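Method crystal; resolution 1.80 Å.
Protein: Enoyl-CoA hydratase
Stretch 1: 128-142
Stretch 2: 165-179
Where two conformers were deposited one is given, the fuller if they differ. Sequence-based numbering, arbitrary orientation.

Stretch 1 128-142: VAARDSAFGIPEVKR
Stretch 2 (165-179) ELALTGDNLPAERAH

Contact between residues 128-142 and 165-179 of one enoyl-CoA hydratase chain, burying 802 Å² summed over both sides. The first stretch runs as strand 128-130, a type I turn from Ala130 to Ser133 (Arg131 phi/psi -63/-20, Asp132 -107/15), a short strand from Ala134, a loop, and a 3-10 segment 139-141. Ala130 O accepts from Ser133 N at 3.0 Å and from Ser133 OG at 2.7 Å (chi1 p), closing the turn. The second stretch leaves a helix at Thr169, passes through Gly170 (76/16) and extended Asp171 and Asn172 into a short strand that includes Leu173 and Pro174, then enters helix 175-179 with Pro174 (-62/146) at the N-cap position. The strand through Phe135 and helix 175-179 approach to 8.0 Å between axes, their directions 73° apart.

Strand pairing is antiparallel. Phe135 and Leu173 (-115/173 and -112/105) form the hydrogen-bonded pair, CA to CA 4.8 Å: Phe135 N donates to Leu173 O at 2.8 Å and Leu173 N to Phe135 O at 2.6 Å, both nearly linear. Ala134 and Pro174 form the adjacent non-hydrogen-bonded pair, CA to CA 4.3 Å, with side chains on the sheet face opposite to Phe135 and Leu173. CA-H...O contacts flank the ladder, Ala134 CA to Leu173 O at 3.4 Å and Asn172 CA to Phe135 O at 3.3 Å. Ala175 N extends the pairing into the helix start by donating to Ser133 O at 2.9 Å.

In the apolar packing, Phe135 (chi1 m, chi2 82°) sets CB 4.2 Å from CB of Leu173 (t, p) and CD1 4.2 Å from Ala178 CB; Leu173 O and Ala175 CA lie at its ring edge. Ala175 points its CB toward the turn, 4.2 Å from Ala129 CB. Farther along, Ile137 (p, t) brings CD1 3.7 Å from Ala167 CB. Two side chains also make close contacts with carbonyls: Ala175 CB lies 3.1 Å from Ala130 O, and Val140 (m) places CG2 3.4 Å from Ala167 O.

Pro138 and Gly170 come within 3.7 Å, CA to CA. A CB on Gly170 would lie 3.1 Å from both Pro138 CA and Lys141 CG, and its positive phi also favours glycine. Gly136 (165/156) has backbone angles that by themselves call for glycine.

Arg131 (m, t, t, chi4 -87°) makes a salt bridge from NH1 to OE2 of Glu176 (m, t, chi3 -36°) at 3.0 Å, the carboxylate oxygen lying near the guanidinium plane. Lys141 (m, t, t, t) reaches back with NZ to Gly170 O in a weak hydrogen bond of 3.3 Å.

Waters also bridge the stretches. One joins Arg131 O (2.7 Å from the water O) to Glu176 N (3.0 Å). A second accepts from Ile137 N and donates to Leu166 O, each 2.8 Å from its O, and to Asp171 O at 2.6 Å. A third donates to Ile137 O and Ala167 O, both 2.8 Å from its O, and accepts from Val140 N at 3.1 Å.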

# COMPACT_ATOMS: atom_id res chain seq x y z
N VAL A 128 -0.54 12.12 -14.52
CA VAL A 128 -1.24 11.85 -15.76
C VAL A 128 -0.20 11.41 -16.77
O VAL A 128 0.80 12.11 -16.97
CB VAL A 128 -2.00 13.09 -16.27
CG1 VAL A 128 -2.67 12.79 -17.62
CG2 VAL A 128 -3.02 13.53 -15.23
N ALA A 129 -0.39 10.25 -17.39
CA ALA A 129 0.63 9.75 -18.31
C ALA A 129 0.04 9.27 -19.63
O ALA A 129 -1.03 8.64 -19.66
CB ALA A 129 1.42 8.63 -17.64
N ALA A 130 0.73 9.57 -20.71
CA ALA A 130 0.36 9.05 -22.02
C ALA A 130 0.45 7.53 -22.02
O ALA A 130 1.28 6.96 -21.33
CB ALA A 130 1.27 9.63 -23.11
N ARG A 131 -0.42 6.88 -22.79
CA ARG A 131 -0.47 5.42 -22.82
C ARG A 131 0.83 4.81 -23.34
O ARG A 131 1.10 3.63 -23.11
CB ARG A 131 -1.65 4.95 -23.67
CG ARG A 131 -3.00 5.23 -23.03
CD ARG A 131 -4.16 4.68 -23.85
NE ARG A 131 -5.42 4.90 -23.16
CZ ARG A 131 -5.94 4.07 -22.26
NH1 ARG A 131 -5.30 2.94 -21.96
NH2 ARG A 131 -7.10 4.35 -21.68
N ASP A 132 1.63 5.60 -24.05
CA ASP A 132 2.89 5.08 -24.59
C ASP A 132 4.10 5.60 -23.83
O ASP A 132 5.23 5.49 -24.31
CB ASP A 132 3.01 5.42 -26.08
CG ASP A 132 3.01 6.91 -26.34
OD1 ASP A 132 2.62 7.68 -25.44
OD2 ASP A 132 3.39 7.32 -27.46
N SER A 133 3.87 6.16 -22.65
CA SER A 133 4.99 6.64 -21.84
C SER A 133 5.53 5.51 -20.96
O SER A 133 4.94 4.43 -20.88
CB SER A 133 4.57 7.85 -20.99
OG SER A 133 3.59 7.52 -20.02
N ALA A 134 6.66 5.76 -20.31
CA ALA A 134 7.25 4.76 -19.43
C ALA A 134 8.04 5.40 -18.30
O ALA A 134 8.59 6.50 -18.44
CB ALA A 134 8.14 3.82 -20.22
N PHE A 135 8.08 4.68 -17.18
CA PHE A 135 8.81 5.09 -15.98
C PHE A 135 9.94 4.10 -15.72
O PHE A 135 10.04 3.08 -16.40
CB PHE A 135 7.87 5.15 -14.77
CG PHE A 135 6.71 6.08 -14.96
CD1 PHE A 135 5.58 5.68 -15.66
CD2 PHE A 135 6.77 7.37 -14.46
CE1 PHE A 135 4.52 6.55 -15.86
CE2 PHE A 135 5.71 8.25 -14.65
CZ PHE A 135 4.58 7.84 -15.36
N GLY A 136 10.79 4.40 -14.75
CA GLY A 136 11.83 3.47 -14.37
C GLY A 136 12.89 4.13 -13.52
O GLY A 136 13.07 5.36 -13.55
N ILE A 137 13.58 3.31 -12.74
CA ILE A 137 14.72 3.76 -11.96
C ILE A 137 15.89 2.81 -12.22
O ILE A 137 16.14 1.87 -11.45
CB ILE A 137 14.39 3.84 -10.45
CG1 ILE A 137 13.54 2.64 -10.01
CG2 ILE A 137 13.62 5.13 -10.15
CD1 ILE A 137 13.35 2.55 -8.48
N PRO A 138 16.61 3.03 -13.33
CA PRO A 138 17.66 2.13 -13.78
C PRO A 138 19.03 2.38 -13.12
O PRO A 138 20.03 1.87 -13.62
CB PRO A 138 17.73 2.41 -15.28
CG PRO A 138 17.36 3.85 -15.40
CD PRO A 138 16.35 4.11 -14.30
N GLU A 139 19.06 3.13 -12.02
CA GLU A 139 20.32 3.53 -11.40
C GLU A 139 21.26 2.36 -11.09
O GLU A 139 22.47 2.47 -11.28
CB GLU A 139 20.04 4.33 -10.11
CG GLU A 139 19.66 5.81 -10.34
CD GLU A 139 18.17 6.03 -10.65
OE1 GLU A 139 17.50 5.10 -11.13
OE2 GLU A 139 17.67 7.16 -10.41
N VAL A 140 20.71 1.23 -10.65
CA VAL A 140 21.55 0.09 -10.28
C VAL A 140 22.33 -0.48 -11.47
O VAL A 140 23.35 -1.13 -11.29
CB VAL A 140 20.73 -1.07 -9.64
CG1 VAL A 140 20.22 -0.66 -8.26
CG2 VAL A 140 19.61 -1.51 -10.57
N LYS A 141 21.85 -0.23 -12.68
CA LYS A 141 22.55 -0.69 -13.88
C LYS A 141 23.92 -0.02 -14.03
O LYS A 141 24.83 -0.59 -14.65
CB LYS A 141 21.70 -0.42 -15.13
CG LYS A 141 20.38 -1.19 -15.18
CD LYS A 141 19.68 -0.97 -16.52
CE LYS A 141 18.48 -1.89 -16.67
NZ LYS A 141 17.63 -1.50 -17.84
N ARG A 142 24.05 1.17 -13.46
CA ARG A 142 25.29 1.94 -13.48
C ARG A 142 25.97 1.91 -12.11
O ARG A 142 26.82 2.76 -11.82
CB ARG A 142 25.05 3.39 -13.88
CG ARG A 142 24.39 3.58 -15.24
CD ARG A 142 23.97 5.03 -15.43
NE ARG A 142 24.79 5.70 -16.43
CZ ARG A 142 25.80 6.52 -16.14
NH1 ARG A 142 26.11 6.78 -14.88
NH2 ARG A 142 26.49 7.08 -17.12
N GLU A 165 11.10 -4.90 -7.31
CA GLU A 165 11.50 -5.49 -8.59
C GLU A 165 12.06 -4.42 -9.52
O GLU A 165 13.14 -4.60 -10.12
CB GLU A 165 10.32 -6.19 -9.26
CG GLU A 165 10.61 -6.66 -10.67
CD GLU A 165 9.36 -7.11 -11.41
OE1 GLU A 165 8.29 -7.25 -10.78
OE2 GLU A 165 9.45 -7.32 -12.64
N LEU A 166 11.34 -3.32 -9.65
CA LEU A 166 11.78 -2.23 -10.52
C LEU A 166 13.11 -1.64 -10.05
O LEU A 166 13.98 -1.32 -10.86
CB LEU A 166 10.70 -1.15 -10.59
CG LEU A 166 9.42 -1.60 -11.30
CD1 LEU A 166 8.31 -0.58 -11.10
CD2 LEU A 166 9.68 -1.84 -12.80
N ALA A 167 13.26 -1.52 -8.74
CA ALA A 167 14.47 -0.93 -8.18
C ALA A 167 15.70 -1.85 -8.36
O ALA A 167 16.81 -1.36 -8.61
CB ALA A 167 14.26 -0.61 -6.70
N LEU A 168 15.50 -3.16 -8.24
CA LEU A 168 16.62 -4.10 -8.32
C LEU A 168 17.00 -4.45 -9.76
O LEU A 168 18.15 -4.77 -10.05
CB LEU A 168 16.31 -5.38 -7.55
CG LEU A 168 16.08 -5.23 -6.04
CD1 LEU A 168 15.96 -6.59 -5.37
CD2 LEU A 168 17.20 -4.41 -5.41
N THR A 169 16.02 -4.42 -10.66
CA THR A 169 16.27 -4.77 -12.05
C THR A 169 16.61 -3.55 -12.90
O THR A 169 17.38 -3.66 -13.86
CB THR A 169 15.05 -5.45 -12.71
OG1 THR A 169 13.94 -4.55 -12.72
CG2 THR A 169 14.68 -6.75 -11.98
N GLY A 170 16.02 -2.41 -12.56
CA GLY A 170 16.14 -1.20 -13.38
C GLY A 170 15.26 -1.25 -14.62
O GLY A 170 15.46 -0.45 -15.55
N ASP A 171 14.30 -2.17 -14.65
CA ASP A 171 13.38 -2.31 -15.78
C ASP A 171 12.51 -1.08 -15.98
O ASP A 171 12.18 -0.38 -15.02
CB ASP A 171 12.45 -3.52 -15.60
CG ASP A 171 13.12 -4.85 -15.91
OD1 ASP A 171 14.27 -4.88 -16.41
OD2 ASP A 171 12.46 -5.89 -15.67
N ASN A 172 12.11 -0.82 -17.22
CA ASN A 172 11.09 0.19 -17.49
C ASN A 172 9.72 -0.27 -17.00
O ASN A 172 9.40 -1.46 -17.04
CB ASN A 172 11.01 0.50 -18.98
CG ASN A 172 12.22 1.26 -19.49
OD1 ASN A 172 13.06 1.71 -18.72
ND2 ASN A 172 12.31 1.40 -20.81
N LEU A 173 8.92 0.69 -16.55
CA LEU A 173 7.54 0.45 -16.18
C LEU A 173 6.62 1.16 -17.18
O LEU A 173 6.50 2.39 -17.14
CB LEU A 173 7.27 0.95 -14.76
CG LEU A 173 5.83 0.88 -14.25
CD1 LEU A 173 5.38 -0.57 -14.14
CD2 LEU A 173 5.70 1.59 -12.91
N PRO A 174 5.99 0.40 -18.08
CA PRO A 174 5.10 1.03 -19.07
C PRO A 174 3.93 1.72 -18.37
O PRO A 174 3.46 1.25 -17.32
CB PRO A 174 4.62 -0.14 -19.93
CG PRO A 174 5.64 -1.24 -19.69
CD PRO A 174 6.05 -1.06 -18.26
N ALA A 175 3.47 2.83 -18.94
CA ALA A 175 2.40 3.62 -18.33
C ALA A 175 1.14 2.82 -18.03
O ALA A 175 0.49 3.04 -17.01
CB ALA A 175 2.06 4.80 -19.22
N GLU A 176 0.78 1.90 -18.92
CA GLU A 176 -0.48 1.18 -18.74
C GLU A 176 -0.39 0.26 -17.51
O GLU A 176 -1.33 0.19 -16.72
CB GLU A 176 -0.85 0.40 -20.01
CG GLU A 176 -1.32 1.34 -21.11
CD GLU A 176 -1.99 0.64 -22.28
OE1 GLU A 176 -1.56 -0.48 -22.63
OE2 GLU A 176 -2.95 1.22 -22.84
N ARG A 177 0.74 -0.41 -17.35
CA ARG A 177 1.01 -1.17 -16.13
C ARG A 177 1.05 -0.26 -14.90
O ARG A 177 0.53 -0.61 -13.84
CB ARG A 177 2.34 -1.92 -16.27
CG ARG A 177 2.75 -2.70 -15.03
CD ARG A 177 2.07 -4.06 -14.94
NE ARG A 177 2.69 -4.86 -13.89
CZ ARG A 177 2.02 -5.49 -12.93
NH1 ARG A 177 0.70 -5.41 -12.88
NH2 ARG A 177 2.68 -6.19 -12.01
N ALA A 178 1.69 0.90 -15.04
CA ALA A 178 1.76 1.87 -13.96
C ALA A 178 0.37 2.33 -13.51
O ALA A 178 0.14 2.60 -12.33
CB ALA A 178 2.61 3.06 -14.37
N HIS A 179 -0.57 2.41 -14.46
CA HIS A 179 -1.95 2.73 -14.12
C HIS A 179 -2.61 1.58 -13.36
O HIS A 179 -3.33 1.81 -12.39
CB HIS A 179 -2.75 3.07 -15.38
CG HIS A 179 -4.19 3.36 -15.11
ND1 HIS A 179 -4.62 4.54 -14.55
CD2 HIS A 179 -5.30 2.61 -15.31
CE1 HIS A 179 -5.94 4.51 -14.42
NE2 HIS A 179 -6.38 3.35 -14.87
O HOH W 1 2.02 1.57 -21.58
O HOH W 2 13.10 0.56 -12.74
O HOH W 3 17.83 1.11 -9.39
O HOH W 4 15.87 -3.81 -17.87